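Long-range contacts in rubber oxygenase (Streptomyces sp., PDB 5O1L), which cleaves the double bonds of poly(cis-1,4-isoprene) in natural and synthetic rubber by adding oxygen, using one non-covalently bound heme b per subunit: residues R84-L89 with M101-R105; L136-M141 with F326-L331; Y257-Q262 with I275-W279. All coordinates share one frame. Numbering follows the deposited sequence.

Contact 1 of 3, residues R84-L89 with M101-R105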
ATOM      1  N   ARG A  84      16.619   8.920  -8.343  1.00 17.81           N
ATOM      2  CA  ARG A  84      16.357  10.003  -7.405  0.50 19.43           C
ATOM      3  C   ARG A  84      15.419  11.019  -8.026  1.00 18.95           C
ATOM      4  O   ARG A  84      15.354  11.231  -9.242  1.00 19.14           O
ATOM      5  CB  ARG A  84      17.649  10.800  -7.073  0.50 21.50           C
ATOM      6  CG  ARG A  84      18.756  10.255  -6.212  0.50 23.65           C
ATOM      7  CD  ARG A  84      19.869  11.341  -6.158  0.50 25.23           C
ATOM      8  NE  ARG A  84      19.398  12.660  -5.698  0.50 26.99           N
ATOM      9  CZ  ARG A  84      20.194  13.576  -5.152  0.50 28.89           C
ATOM     10  NH1 ARG A  84      21.512  13.373  -5.148  0.50 30.06           N
ATOM     11  NH2 ARG A  84      19.690  14.741  -4.765  0.50 29.68           N
ATOM     12  N   ASN A  85      14.606  11.653  -7.170  1.00 17.20           N
ATOM     13  CA  ASN A  85      13.568  12.542  -7.593  1.00 17.65           C
ATOM     14  C   ASN A  85      14.035  13.730  -8.458  1.00 20.01           C
ATOM     15  O   ASN A  85      13.311  14.145  -9.299  1.00 22.92           O
ATOM     16  CB  ASN A  85      12.840  13.120  -6.339  1.00 16.20           C
ATOM     17  CG  ASN A  85      11.971  12.110  -5.622  1.00 14.93           C
ATOM     18  OD1 ASN A  85      11.579  11.076  -6.124  1.00 15.55           O
ATOM     19  ND2 ASN A  85      11.617  12.488  -4.390  1.00 14.48           N
ATOM     20  N   ASP A  86      15.233  14.222  -8.177  1.00 24.01           N
ATOM     21  CA  ASP A  86      15.704  15.412  -8.915  1.00 26.94           C
ATOM     22  C   ASP A  86      16.526  15.017 -10.142  1.00 27.30           C
ATOM     23  O   ASP A  86      17.043  15.908 -10.785  1.00 29.53           O
ATOM     24  CB  ASP A  86      16.532  16.295  -7.990  1.00 30.95           C
ATOM     25  CG  ASP A  86      17.829  15.646  -7.536  1.00 36.07           C
ATOM     26  OD1 ASP A  86      18.088  14.442  -7.832  1.00 39.51           O
ATOM     27  OD2 ASP A  86      18.624  16.326  -6.789  1.00 42.60           O
ATOM     28  N   GLN A  87      16.617  13.725 -10.475  1.00 23.26           N
ATOM     29  CA  GLN A  87      17.505  13.326 -11.570  1.00 23.05           C
ATOM     30  C   GLN A  87      16.847  13.469 -12.909  1.00 21.35           C
ATOM     31  O   GLN A  87      15.691  13.119 -13.122  1.00 21.58           O
ATOM     32  CB  GLN A  87      17.862  11.900 -11.352  1.00 24.06           C
ATOM     33  CG  GLN A  87      18.948  11.320 -12.215  1.00 26.79           C
ATOM     34  CD  GLN A  87      19.116   9.849 -11.905  1.00 30.16           C
ATOM     35  OE1 GLN A  87      18.685   9.294 -10.802  1.00 27.25           O
ATOM     36  NE2 GLN A  87      19.747   9.164 -12.903  1.00 33.48           N
ATOM     37  N   ALA A  88      17.628  13.852 -13.938  1.00 21.37           N
ATOM     38  CA  ALA A  88      17.128  13.850 -15.295  1.00 22.97           C
ATOM     39  C   ALA A  88      16.867  12.406 -15.767  1.00 22.25           C
ATOM     40  O   ALA A  88      17.523  11.481 -15.312  1.00 22.80           O
ATOM     41  CB  ALA A  88      18.157  14.498 -16.209  1.00 24.23           C
ATOM     42  N   LEU A  89      15.905  12.228 -16.654  1.00 23.83           N
ATOM     43  CA  LEU A  89      15.645  10.903 -17.195  1.00 24.68           C
ATOM     44  C   LEU A  89      16.876  10.472 -17.975  1.00 25.86           C
ATOM     45  O   LEU A  89      17.539  11.284 -18.591  1.00 26.91           O
ATOM     46  CB  LEU A  89      14.477  10.886 -18.120  1.00 25.43           C
ATOM     47  CG  LEU A  89      13.126  11.110 -17.486  1.00 26.63           C
ATOM     48  CD1 LEU A  89      12.073  11.232 -18.589  1.00 28.89           C
ATOM     49  CD2 LEU A  89      12.764   9.953 -16.546  1.00 28.25           C
ATOM     50  N   MET A 101       6.850   9.819 -19.186  1.00 18.66           N
ATOM     51  CA  MET A 101       7.541   9.909 -17.893  1.00 18.44           C
ATOM     52  C   MET A 101       7.767  11.337 -17.472  1.00 20.17           C
ATOM     53  O   MET A 101       7.666  11.670 -16.276  1.00 18.53           O
ATOM     54  CB  MET A 101       8.893   9.136 -17.907  1.00 18.12           C
ATOM     55  CG  MET A 101       8.648   7.673 -17.998  1.00 18.96           C
ATOM     56  SD  MET A 101      10.178   6.696 -18.035  1.00 21.10           S
ATOM     57  CE  MET A 101      10.562   6.858 -16.287  1.00 22.33           C
ATOM     58  N   GLU A 102       8.042  12.201 -18.439  1.00 22.16           N
ATOM     59  CA  GLU A 102       8.273  13.614 -18.129  1.00 23.33           C
ATOM     60  C   GLU A 102       6.980  14.245 -17.560  1.00 20.90           C
ATOM     61  O   GLU A 102       7.053  15.092 -16.684  1.00 22.46           O
ATOM     62  CB  GLU A 102       8.812  14.370 -19.380  1.00 26.55           C
ATOM     63  CG  GLU A 102      10.357  14.413 -19.392  1.00 32.59           C
ATOM     64  CD  GLU A 102      10.938  15.103 -18.099  1.00 38.39           C
ATOM     65  OE1 GLU A 102      10.495  16.259 -17.832  1.00 49.02           O
ATOM     66  OE2 GLU A 102      11.793  14.537 -17.277  1.00 40.77           O
ATOM     67  N   HIS A 103       5.837  13.828 -18.087  1.00 20.50           N
ATOM     68  CA  HIS A 103       4.561  14.287 -17.580  1.00 22.02           C
ATOM     69  C   HIS A 103       4.212  13.641 -16.233  1.00 19.52           C
ATOM     70  O   HIS A 103       3.789  14.335 -15.287  1.00 19.18           O
ATOM     71  CB  HIS A 103       3.506  13.945 -18.632  1.00 24.67           C
ATOM     72  CG  HIS A 103       2.145  14.475 -18.315  1.00 30.78           C
ATOM     73  ND1 HIS A 103       1.898  15.826 -18.187  1.00 34.96           N
ATOM     74  CD2 HIS A 103       0.960  13.847 -18.118  1.00 34.04           C
ATOM     75  CE1 HIS A 103       0.618  16.016 -17.924  1.00 36.23           C
ATOM     76  NE2 HIS A 103       0.026  14.832 -17.877  1.00 36.49           N
ATOM     77  N   ALA A 104       4.456  12.327 -16.142  1.00 17.23           N
ATOM     78  CA  ALA A 104       4.084  11.590 -14.944  1.00 17.08           C
ATOM     79  C   ALA A 104       4.887  11.959 -13.731  1.00 16.66           C
ATOM     80  O   ALA A 104       4.387  11.783 -12.586  1.00 15.98           O
ATOM     81  CB  ALA A 104       4.206  10.122 -15.223  1.00 16.90           C
ATOM     82  N   ARG A 105       6.083  12.515 -13.885  1.00 16.15           N
ATOM     83  CA  ARG A 105       6.885  12.857 -12.755  1.00 16.40           C
ATOM     84  C   ARG A 105       6.518  14.212 -12.099  1.00 15.06           C
ATOM     85  O   ARG A 105       7.042  14.559 -11.073  1.00 16.62           O
ATOM     86  CB  ARG A 105       8.373  12.768 -13.131  1.00 18.68           C
ATOM     87  CG  ARG A 105       8.751  13.986 -13.970  1.00 20.11           C
ATOM     88  CD  ARG A 105      10.202  13.998 -14.435  1.00 22.06           C
ATOM     89  NE  ARG A 105      11.103  13.937 -13.297  1.00 22.26           N
ATOM     90  CZ  ARG A 105      12.397  13.705 -13.308  1.00 23.66           C
ATOM     91  NH1 ARG A 105      13.031  13.474 -14.456  1.00 24.70           N
ATOM     92  NH2 ARG A 105      13.019  13.639 -12.166  1.00 24.06           N
TER
HETATM   93  O   HOH W   1      14.750  14.556 -17.861  1.00 28.29           O
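Residues 84-89 run without regular secondary structure through the loop that follows helix 72-79, while 101-104 form the last turn of helix 95-104 and Arg105 leaves it, its N still hydrogen-bonded to the O of Met101 at 3.0 Å. The loop opens with a type I beta turn from Arg84 to Gln87, closed by Gln87 N to Arg84 O at 3.1 Å; carbonyls of this turn are bound by the arginine just after helix 95-104. CA atoms come no closer than 7.9 Å, between Leu89 and Glu102, so side chains have to bridge the gap.

Arg105 makes all three hydrogen bonds between the segments. The edge of its guanidinium faces the backbone carbonyls: NH1 and NH2 both donate to Gln87 O, at 3.0 and 2.9 Å, and NH2 adds a weak hydrogen bond to Asn85 O at 2.9 Å. Trp82 NE1 also reaches the carbonyl of Gln87. Within its own segment, Glu102 OE2 forms a salt bridge with Arg105 NH1 at 3.3 Å.

Leu89 has the largest area covered here. Its CD2 meets Met101 CE at 3.8 Å, with Trp82 touching both side chains, and its CG lies 3.8 Å from Arg105 NH1. Asn85, its side chain about 13 Å from the heme, joins the turn through ND2 to Leu182 O and Ala180 O, before helix 187-204, and through OD1 to Ile188 N in that helix's first turn. Nearer the surface, one water accepts from Leu89 N at 2.9 Å and donates to Glu102 OE2 at 3.0 Å.

Contact 2 of 3, residues L136-M141 with F326-L331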
ATOM      1  N   LEU A 136       2.213  -6.152   8.733  1.00 19.02           N
ATOM      2  CA  LEU A 136       1.375  -7.228   9.183  1.00 21.29           C
ATOM      3  C   LEU A 136      -0.029  -6.933   8.859  1.00 23.59           C
ATOM      4  O   LEU A 136      -0.646  -7.795   8.242  1.00 26.83           O
ATOM      5  CB  LEU A 136       1.560  -7.545  10.669  1.00 21.97           C
ATOM      6  CG  LEU A 136       2.959  -7.970  10.987  1.00 23.61           C
ATOM      7  CD1 LEU A 136       3.094  -8.136  12.487  1.00 26.42           C
ATOM      8  CD2 LEU A 136       3.350  -9.251  10.269  1.00 23.74           C
ATOM      9  N   GLY A 137      -0.553  -5.752   9.222  1.00 18.70           N
ATOM     10  CA  GLY A 137      -1.937  -5.449   9.073  1.00 18.94           C
ATOM     11  C   GLY A 137      -2.329  -5.366   7.622  1.00 17.75           C
ATOM     12  O   GLY A 137      -3.048  -6.242   7.120  1.00 18.26           O
ATOM     13  N   SER A 138      -1.870  -4.344   6.918  1.00 17.02           N
ATOM     14  CA  SER A 138      -2.254  -4.169   5.503  1.00 16.14           C
ATOM     15  C   SER A 138      -1.737  -5.312   4.650  1.00 17.53           C
ATOM     16  O   SER A 138      -2.450  -5.811   3.796  1.00 17.43           O
ATOM     17  CB  SER A 138      -1.708  -2.853   4.934  1.00 17.67           C
ATOM     18  OG  SER A 138      -2.055  -1.751   5.714  1.00 18.30           O
ATOM     19  N   GLY A 139      -0.543  -5.801   4.936  1.00 17.49           N
ATOM     20  CA  GLY A 139       0.003  -6.913   4.139  1.00 18.12           C
ATOM     21  C   GLY A 139      -0.828  -8.182   4.234  1.00 18.62           C
ATOM     22  O   GLY A 139      -1.166  -8.781   3.232  1.00 19.45           O
ATOM     23  N   LEU A 140      -1.238  -8.581   5.432  1.00 18.28           N
ATOM     24  CA  LEU A 140      -2.142  -9.709   5.587  1.00 18.23           C
ATOM     25  C   LEU A 140      -3.541  -9.396   5.090  1.00 18.81           C
ATOM     26  O   LEU A 140      -4.180 -10.241   4.450  1.00 19.60           O
ATOM     27  CB  LEU A 140      -2.196 -10.202   7.040  1.00 19.33           C
ATOM     28  CG  LEU A 140      -0.983 -11.034   7.423  1.00 20.07           C
ATOM     29  CD1 LEU A 140      -0.754 -11.214   8.924  1.00 22.74           C
ATOM     30  CD2 LEU A 140      -1.048 -12.393   6.733  1.00 20.55           C
ATOM     31  N   MET A 141      -4.056  -8.175   5.323  1.00 17.58           N
ATOM     32  CA  MET A 141      -5.352  -7.855   4.803  1.00 19.03           C
ATOM     33  C   MET A 141      -5.397  -8.001   3.309  1.00 18.47           C
ATOM     34  O   MET A 141      -6.474  -8.342   2.790  1.00 18.91           O
ATOM     35  CB  MET A 141      -5.747  -6.405   5.177  1.00 19.65           C
ATOM     36  CG  MET A 141      -7.221  -6.192   5.028  1.00 20.22           C
ATOM     37  SD  MET A 141      -7.748  -4.497   5.022  1.00 20.14           S
ATOM     38  CE  MET A 141      -6.766  -3.743   6.300  1.00 20.15           C
ATOM     39  N   PHE A 326      -0.870 -11.074  17.221  1.00 15.39           N
ATOM     40  CA  PHE A 326      -0.832  -9.642  16.966  1.00 14.95           C
ATOM     41  C   PHE A 326      -1.611  -9.278  15.707  1.00 14.65           C
ATOM     42  O   PHE A 326      -2.313  -8.246  15.676  1.00 13.84           O
ATOM     43  CB  PHE A 326       0.604  -9.123  16.907  1.00 16.12           C
ATOM     44  CG  PHE A 326       0.666  -7.612  16.923  1.00 16.28           C
ATOM     45  CD1 PHE A 326       0.384  -6.961  18.095  1.00 17.11           C
ATOM     46  CD2 PHE A 326       0.949  -6.927  15.804  1.00 17.79           C
ATOM     47  CE1 PHE A 326       0.418  -5.600  18.177  1.00 17.69           C
ATOM     48  CE2 PHE A 326       0.903  -5.497  15.857  1.00 16.79           C
ATOM     49  CZ  PHE A 326       0.614  -4.922  17.000  1.00 16.13           C
ATOM     50  N   SER A 327      -1.564 -10.144  14.694  1.00 15.40           N
ATOM     51  CA  SER A 327      -2.305  -9.834  13.472  1.00 16.51           C
ATOM     52  C   SER A 327      -3.835  -9.959  13.685  1.00 16.68           C
ATOM     53  O   SER A 327      -4.639  -9.192  13.155  1.00 15.83           O
ATOM     54  CB  SER A 327      -1.857 -10.719  12.359  1.00 17.98           C
ATOM     55  OG  SER A 327      -0.490 -10.494  12.119  1.00 21.72           O
ATOM     56  N   ARG A 328      -4.298 -10.909  14.478  1.00 15.48           N
ATOM     57  CA  ARG A 328      -5.671 -11.029  14.805  1.00 16.03           C
ATOM     58  C   ARG A 328      -6.119  -9.868  15.632  1.00 16.02           C
ATOM     59  O   ARG A 328      -7.218  -9.359  15.440  1.00 17.76           O
ATOM     60  CB  ARG A 328      -5.958 -12.362  15.559  1.00 17.29           C
ATOM     61  CG  ARG A 328      -5.885 -13.536  14.622  1.00 18.56           C
ATOM     62  CD  ARG A 328      -6.117 -14.860  15.337  1.00 21.08           C
ATOM     63  NE  ARG A 328      -7.442 -14.874  15.823  1.00 21.10           N
ATOM     64  CZ  ARG A 328      -8.544 -15.151  15.107  1.00 22.97           C
ATOM     65  NH1 ARG A 328      -8.488 -15.665  13.916  1.00 24.41           N
ATOM     66  NH2 ARG A 328      -9.722 -14.944  15.662  1.00 25.32           N
ATOM     67  N   TYR A 329      -5.299  -9.396  16.555  1.00 15.29           N
ATOM     68  CA  TYR A 329      -5.639  -8.222  17.356  1.00 15.97           C
ATOM     69  C   TYR A 329      -5.789  -6.995  16.434  1.00 15.52           C
ATOM     70  O   TYR A 329      -6.680  -6.171  16.677  1.00 16.71           O
ATOM     71  CB  TYR A 329      -4.499  -8.019  18.333  1.00 15.51           C
ATOM     72  CG  TYR A 329      -4.558  -6.707  19.079  1.00 15.41           C
ATOM     73  CD1 TYR A 329      -5.548  -6.453  19.965  1.00 16.46           C
ATOM     74  CD2 TYR A 329      -3.569  -5.754  18.899  1.00 15.94           C
ATOM     75  CE1 TYR A 329      -5.602  -5.235  20.610  1.00 16.37           C
ATOM     76  CE2 TYR A 329      -3.563  -4.580  19.577  1.00 16.13           C
ATOM     77  CZ  TYR A 329      -4.545  -4.326  20.430  1.00 15.91           C
ATOM     78  OH  TYR A 329      -4.553  -3.094  21.095  1.00 19.56           O
ATOM     79  N   THR A 330      -4.903  -6.891  15.482  1.00 15.58           N
ATOM     80  CA  THR A 330      -4.846  -5.729  14.579  1.00 15.99           C
ATOM     81  C   THR A 330      -5.998  -5.769  13.610  1.00 16.16           C
ATOM     82  O   THR A 330      -6.718  -4.737  13.413  1.00 17.41           O
ATOM     83  CB  THR A 330      -3.547  -5.724  13.867  1.00 16.65           C
ATOM     84  OG1 THR A 330      -2.484  -5.524  14.818  1.00 16.84           O
ATOM     85  CG2 THR A 330      -3.513  -4.604  12.890  1.00 18.09           C
ATOM     86  N   LEU A 331      -6.261  -6.915  12.997  1.00 15.96           N
ATOM     87  CA  LEU A 331      -7.302  -7.019  11.971  1.00 16.80           C
ATOM     88  C   LEU A 331      -8.699  -7.276  12.518  1.00 18.89           C
ATOM     89  O   LEU A 331      -9.696  -7.103  11.767  1.00 20.36           O
ATOM     90  CB  LEU A 331      -6.943  -8.086  10.964  1.00 18.40           C
ATOM     91  CG  LEU A 331      -5.692  -7.684  10.179  1.00 19.75           C
ATOM     92  CD1 LEU A 331      -5.068  -8.868   9.505  1.00 21.71           C
ATOM     93  CD2 LEU A 331      -6.015  -6.580   9.178  1.00 19.85           C
TER
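Leu331, at the end of helix 320-331, loses the most surface here, followed by Ser327 one turn earlier and Leu136 on helix 127-142. The two segments cross almost at right angles (-84°), axes 9.5 Å apart. Leu331 lies against the turn 137-141: its CD2 is 3.6 Å from Gly137 O and 4.0 Å from Met141 CB, and its CD1 4.0 Å from Leu140 CB. The Met141 side chain lies about 12 Å from the heme and about 6 Å from a bound imidazole. Ser327 sits where the backbones come closest, 6.2 Å between its CA and that of Gly137. Its OG, hydrogen-bonded within its own helix to Ile323 O, packs 3.3 Å from Leu140 CD1 and 3.9 Å from Leu136 CB. Leu136 CD1 meets the edge of the Phe326 ring at CD2, 4.1 Å away; Leu382 of helix 373-393 touches both. Gly137 CA is 4.2 Å from Thr330 CG2, and a CB there would come within a tight 3.4 Å of that methyl. With no hydrogen bond between the segments and Thr330 OG1 turned back to Phe326 O at 2.9 Å, this crossing in the all-helical catalytic domain is held by apolar packing and shape.

Contact 3 of 3, residues Y257-Q262 with I275-W279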
ATOM      1  N   TYR A 257      -0.449  13.336   7.229  1.00 10.35           N
ATOM      2  CA  TYR A 257      -0.434  11.941   6.790  1.00 10.05           C
ATOM      3  C   TYR A 257      -1.419  11.710   5.649  1.00 10.60           C
ATOM      4  O   TYR A 257      -1.081  11.078   4.616  1.00  9.91           O
ATOM      5  CB  TYR A 257      -0.716  10.991   7.980  1.00 10.89           C
ATOM      6  CG  TYR A 257      -0.716   9.526   7.670  1.00 11.58           C
ATOM      7  CD1 TYR A 257       0.443   8.852   7.616  1.00 14.87           C
ATOM      8  CD2 TYR A 257      -1.861   8.829   7.420  1.00 12.86           C
ATOM      9  CE1 TYR A 257       0.441   7.489   7.358  1.00 13.98           C
ATOM     10  CE2 TYR A 257      -1.877   7.474   7.169  1.00 14.09           C
ATOM     11  CZ  TYR A 257      -0.703   6.826   7.113  1.00 14.21           C
ATOM     12  OH  TYR A 257      -0.704   5.446   6.790  1.00 15.50           O
ATOM     13  N   LEU A 258      -2.644  12.194   5.746  1.00 10.54           N
ATOM     14  CA  LEU A 258      -3.574  12.122   4.646  1.00  9.97           C
ATOM     15  C   LEU A 258      -3.006  12.749   3.379  1.00 10.69           C
ATOM     16  O   LEU A 258      -3.106  12.173   2.301  1.00 10.03           O
ATOM     17  CB  LEU A 258      -4.884  12.814   5.007  1.00 10.98           C
ATOM     18  CG  LEU A 258      -5.938  12.872   3.890  1.00 11.35           C
ATOM     19  CD1 LEU A 258      -6.388  11.509   3.433  1.00 11.71           C
ATOM     20  CD2 LEU A 258      -7.129  13.636   4.456  1.00 12.03           C
ATOM     21  N   HIS A 259      -2.404  13.898   3.521  1.00 10.05           N
ATOM     22  CA  HIS A 259      -1.824  14.616   2.368  1.00 10.12           C
ATOM     23  C   HIS A 259      -0.774  13.801   1.675  1.00  9.85           C
ATOM     24  O   HIS A 259      -0.745  13.732   0.439  1.00  9.67           O
ATOM     25  CB  HIS A 259      -1.336  15.983   2.782  1.00 10.23           C
ATOM     26  CG  HIS A 259      -1.008  16.881   1.640  1.00 11.08           C
ATOM     27  ND1 HIS A 259      -1.991  17.310   0.768  1.00 13.62           N
ATOM     28  CD2 HIS A 259       0.145  17.393   1.185  1.00 11.91           C
ATOM     29  CE1 HIS A 259      -1.405  18.065  -0.182  1.00 13.40           C
ATOM     30  NE2 HIS A 259      -0.147  18.165   0.072  1.00 13.09           N
ATOM     31  N   VAL A 260       0.119  13.184   2.436  1.00  9.63           N
ATOM     32  CA  VAL A 260       1.099  12.266   1.803  1.00  9.91           C
ATOM     33  C   VAL A 260       0.403  11.226   0.974  1.00  9.98           C
ATOM     34  O   VAL A 260       0.832  10.939  -0.170  1.00  9.61           O
ATOM     35  CB  VAL A 260       1.998  11.636   2.867  1.00 10.84           C
ATOM     36  CG1 VAL A 260       2.856  10.524   2.292  1.00 10.90           C
ATOM     37  CG2 VAL A 260       2.853  12.616   3.592  1.00 11.37           C
ATOM     38  N   TRP A 261      -0.617  10.585   1.484  1.00  9.34           N
ATOM     39  CA  TRP A 261      -1.364   9.555   0.778  1.00  9.53           C
ATOM     40  C   TRP A 261      -2.158  10.086  -0.375  1.00  9.62           C
ATOM     41  O   TRP A 261      -2.304   9.427  -1.403  1.00 10.09           O
ATOM     42  CB  TRP A 261      -2.153   8.666   1.752  1.00 10.22           C
ATOM     43  CG  TRP A 261      -1.270   7.734   2.459  1.00 10.49           C
ATOM     44  CD1 TRP A 261      -0.577   7.883   3.613  1.00 12.43           C
ATOM     45  CD2 TRP A 261      -0.871   6.448   1.908  1.00 11.21           C
ATOM     46  NE1 TRP A 261       0.222   6.759   3.820  1.00 12.48           N
ATOM     47  CE2 TRP A 261       0.008   5.868   2.825  1.00 11.52           C
ATOM     48  CE3 TRP A 261      -1.214   5.772   0.781  1.00 12.91           C
ATOM     49  CZ2 TRP A 261       0.577   4.601   2.610  1.00 12.21           C
ATOM     50  CZ3 TRP A 261      -0.714   4.514   0.576  1.00 13.19           C
ATOM     51  CH2 TRP A 261       0.218   3.967   1.478  1.00 13.12           C
ATOM     52  N   GLN A 262      -2.659  11.309  -0.311  1.00  8.93           N
ATOM     53  CA  GLN A 262      -3.374  11.909  -1.430  1.00  9.35           C
ATOM     54  C   GLN A 262      -2.396  12.177  -2.591  1.00  9.21           C
ATOM     55  O   GLN A 262      -2.693  11.816  -3.724  1.00  9.97           O
ATOM     56  CB  GLN A 262      -4.051  13.220  -0.999  1.00  9.53           C
ATOM     57  CG  GLN A 262      -5.233  13.126  -0.035  1.00  9.68           C
ATOM     58  CD  GLN A 262      -5.592  14.453   0.549  1.00 10.27           C
ATOM     59  OE1 GLN A 262      -4.748  15.313   0.826  1.00 10.88           O
ATOM     60  NE2 GLN A 262      -6.909  14.608   0.729  1.00 10.41           N
ATOM     61  N   ILE A 275      -9.778  10.625  -5.461  1.00 11.00           N
ATOM     62  CA  ILE A 275      -8.984  10.678  -4.204  1.00 10.41           C
ATOM     63  C   ILE A 275      -9.777  11.434  -3.152  1.00 10.50           C
ATOM     64  O   ILE A 275     -10.205  12.555  -3.414  1.00 10.92           O
ATOM     65  CB  ILE A 275      -7.631  11.421  -4.456  1.00 10.83           C
ATOM     66  CG1 ILE A 275      -6.837  10.793  -5.615  1.00 10.98           C
ATOM     67  CG2 ILE A 275      -6.840  11.499  -3.174  1.00 10.91           C
ATOM     68  CD1 ILE A 275      -5.635  11.581  -6.014  1.00 11.79           C
ATOM     69  N   PRO A 276     -10.035  10.856  -1.990  1.00 12.17           N
ATOM     70  CA  PRO A 276     -10.820  11.584  -0.988  1.00 12.00           C
ATOM     71  C   PRO A 276     -10.168  12.825  -0.518  1.00 11.89           C
ATOM     72  O   PRO A 276      -8.964  12.844  -0.286  1.00 12.16           O
ATOM     73  CB  PRO A 276     -11.016  10.607   0.191  1.00 13.70           C
ATOM     74  CG  PRO A 276     -10.186   9.445  -0.152  1.00 17.66           C
ATOM     75  CD  PRO A 276      -9.604   9.544  -1.530  1.00 13.92           C
ATOM     76  N   ALA A 277     -10.944  13.904  -0.344  1.00 11.54           N
ATOM     77  CA  ALA A 277     -10.368  15.185   0.068  1.00 12.02           C
ATOM     78  C   ALA A 277     -10.107  15.340   1.571  1.00 10.88           C
ATOM     79  O   ALA A 277      -9.244  16.110   1.966  1.00 12.29           O
ATOM     80  CB  ALA A 277     -11.253  16.398  -0.345  1.00 12.80           C
ATOM     81  N   THR A 278     -10.820  14.542   2.359  1.00 10.83           N
ATOM     82  CA  THR A 278     -10.823  14.618   3.800  1.00 11.44           C
ATOM     83  C   THR A 278     -10.868  13.257   4.442  1.00 12.11           C
ATOM     84  O   THR A 278     -11.246  12.287   3.803  1.00 12.56           O
ATOM     85  CB  THR A 278     -12.093  15.401   4.287  1.00 13.31           C
ATOM     86  OG1 THR A 278     -13.271  14.660   3.936  1.00 14.73           O
ATOM     87  CG2 THR A 278     -12.127  16.788   3.742  1.00 13.64           C
ATOM     88  N   TRP A 279     -10.453  13.189   5.742  1.00 13.16           N
ATOM     89  CA  TRP A 279     -10.636  11.980   6.477  1.00 12.73           C
ATOM     90  C   TRP A 279     -12.072  11.515   6.587  1.00 13.04           C
ATOM     91  O   TRP A 279     -12.319  10.352   6.503  1.00 14.26           O
ATOM     92  CB  TRP A 279     -10.054  12.029   7.859  1.00 13.74           C
ATOM     93  CG  TRP A 279      -8.588  11.811   7.898  1.00 14.05           C
ATOM     94  CD1 TRP A 279      -7.637  12.698   8.290  1.00 14.81           C
ATOM     95  CD2 TRP A 279      -7.910  10.656   7.405  1.00 14.30           C
ATOM     96  NE1 TRP A 279      -6.418  12.102   8.187  1.00 14.11           N
ATOM     97  CE2 TRP A 279      -6.537  10.860   7.619  1.00 14.46           C
ATOM     98  CE3 TRP A 279      -8.316   9.461   6.829  1.00 15.70           C
ATOM     99  CZ2 TRP A 279      -5.588   9.933   7.214  1.00 15.48           C
ATOM    100  CZ3 TRP A 279      -7.352   8.569   6.426  1.00 16.64           C
ATOM    101  CH2 TRP A 279      -6.011   8.825   6.631  1.00 17.31           C
TER
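Gln262 makes both hydrogen bonds between residues 257-262 and 275-279. Its NE2 donates to Pro276 O at 2.9 Å and weakly to Ala277 O at 3.0 Å, while its OE1 takes a weak hydrogen bond from His259 ND1 at 3.4 Å. His259 NE2 pairs with Asp112 N, and Trp261 NE1 with Tyr134 OH, which also hydrogen-bonds Tyr257 OH. Thr278 OG1 caps Ala281 N from the N-cap position of helix 279-289. Trp279 NE1 is hydrogen-bonded to Ala254 O on helix 251-267, and the indole lies with one face on Leu258 CD2, 4.0 Å from the centroid of its five-membered ring, a CH-pi contact. At the indole edge, Trp279 CZ2 meets Tyr257 CD2 at 3.9 Å. Ile275 CD1 closes the other end, 3.7 Å from Gln262 O; its side chain is about 10 Å from the heme. Around the connection between helices 251-267 and 279-289, helix 224-244 packs on Tyr257 and Trp261, helix 113-125 covers His259 and Val260, and backbone hydrogen bonds join Ile275 to Val42 and Ala277 to Ala40.

In the fold
Contact 1 closes first along the chain, tying helix 95-104 to the loop before it. Contact 2 then joins helices 127-142 and 320-331, its nearest ends 185 positions apart, and contact 3 falls within that span, joining helix 251-267 to the loop entering helix 279-289. Contacts 1 and 2 lie on opposite sides of the chain's centre, their own centres 35 Å apart; contact 3 is 23 Å from contact 1 and 22 Å from contact 2, centre to centre. None touch, though contacts 2 and 3 approach to about 7 Å between nearest atoms. Those two lie in the catalytic domain and pack against helix 224-244. Only contact 2 joins distant parts of the sequence; contact 3 is local, as is contact 1, partly buried and farther from the chain's centre.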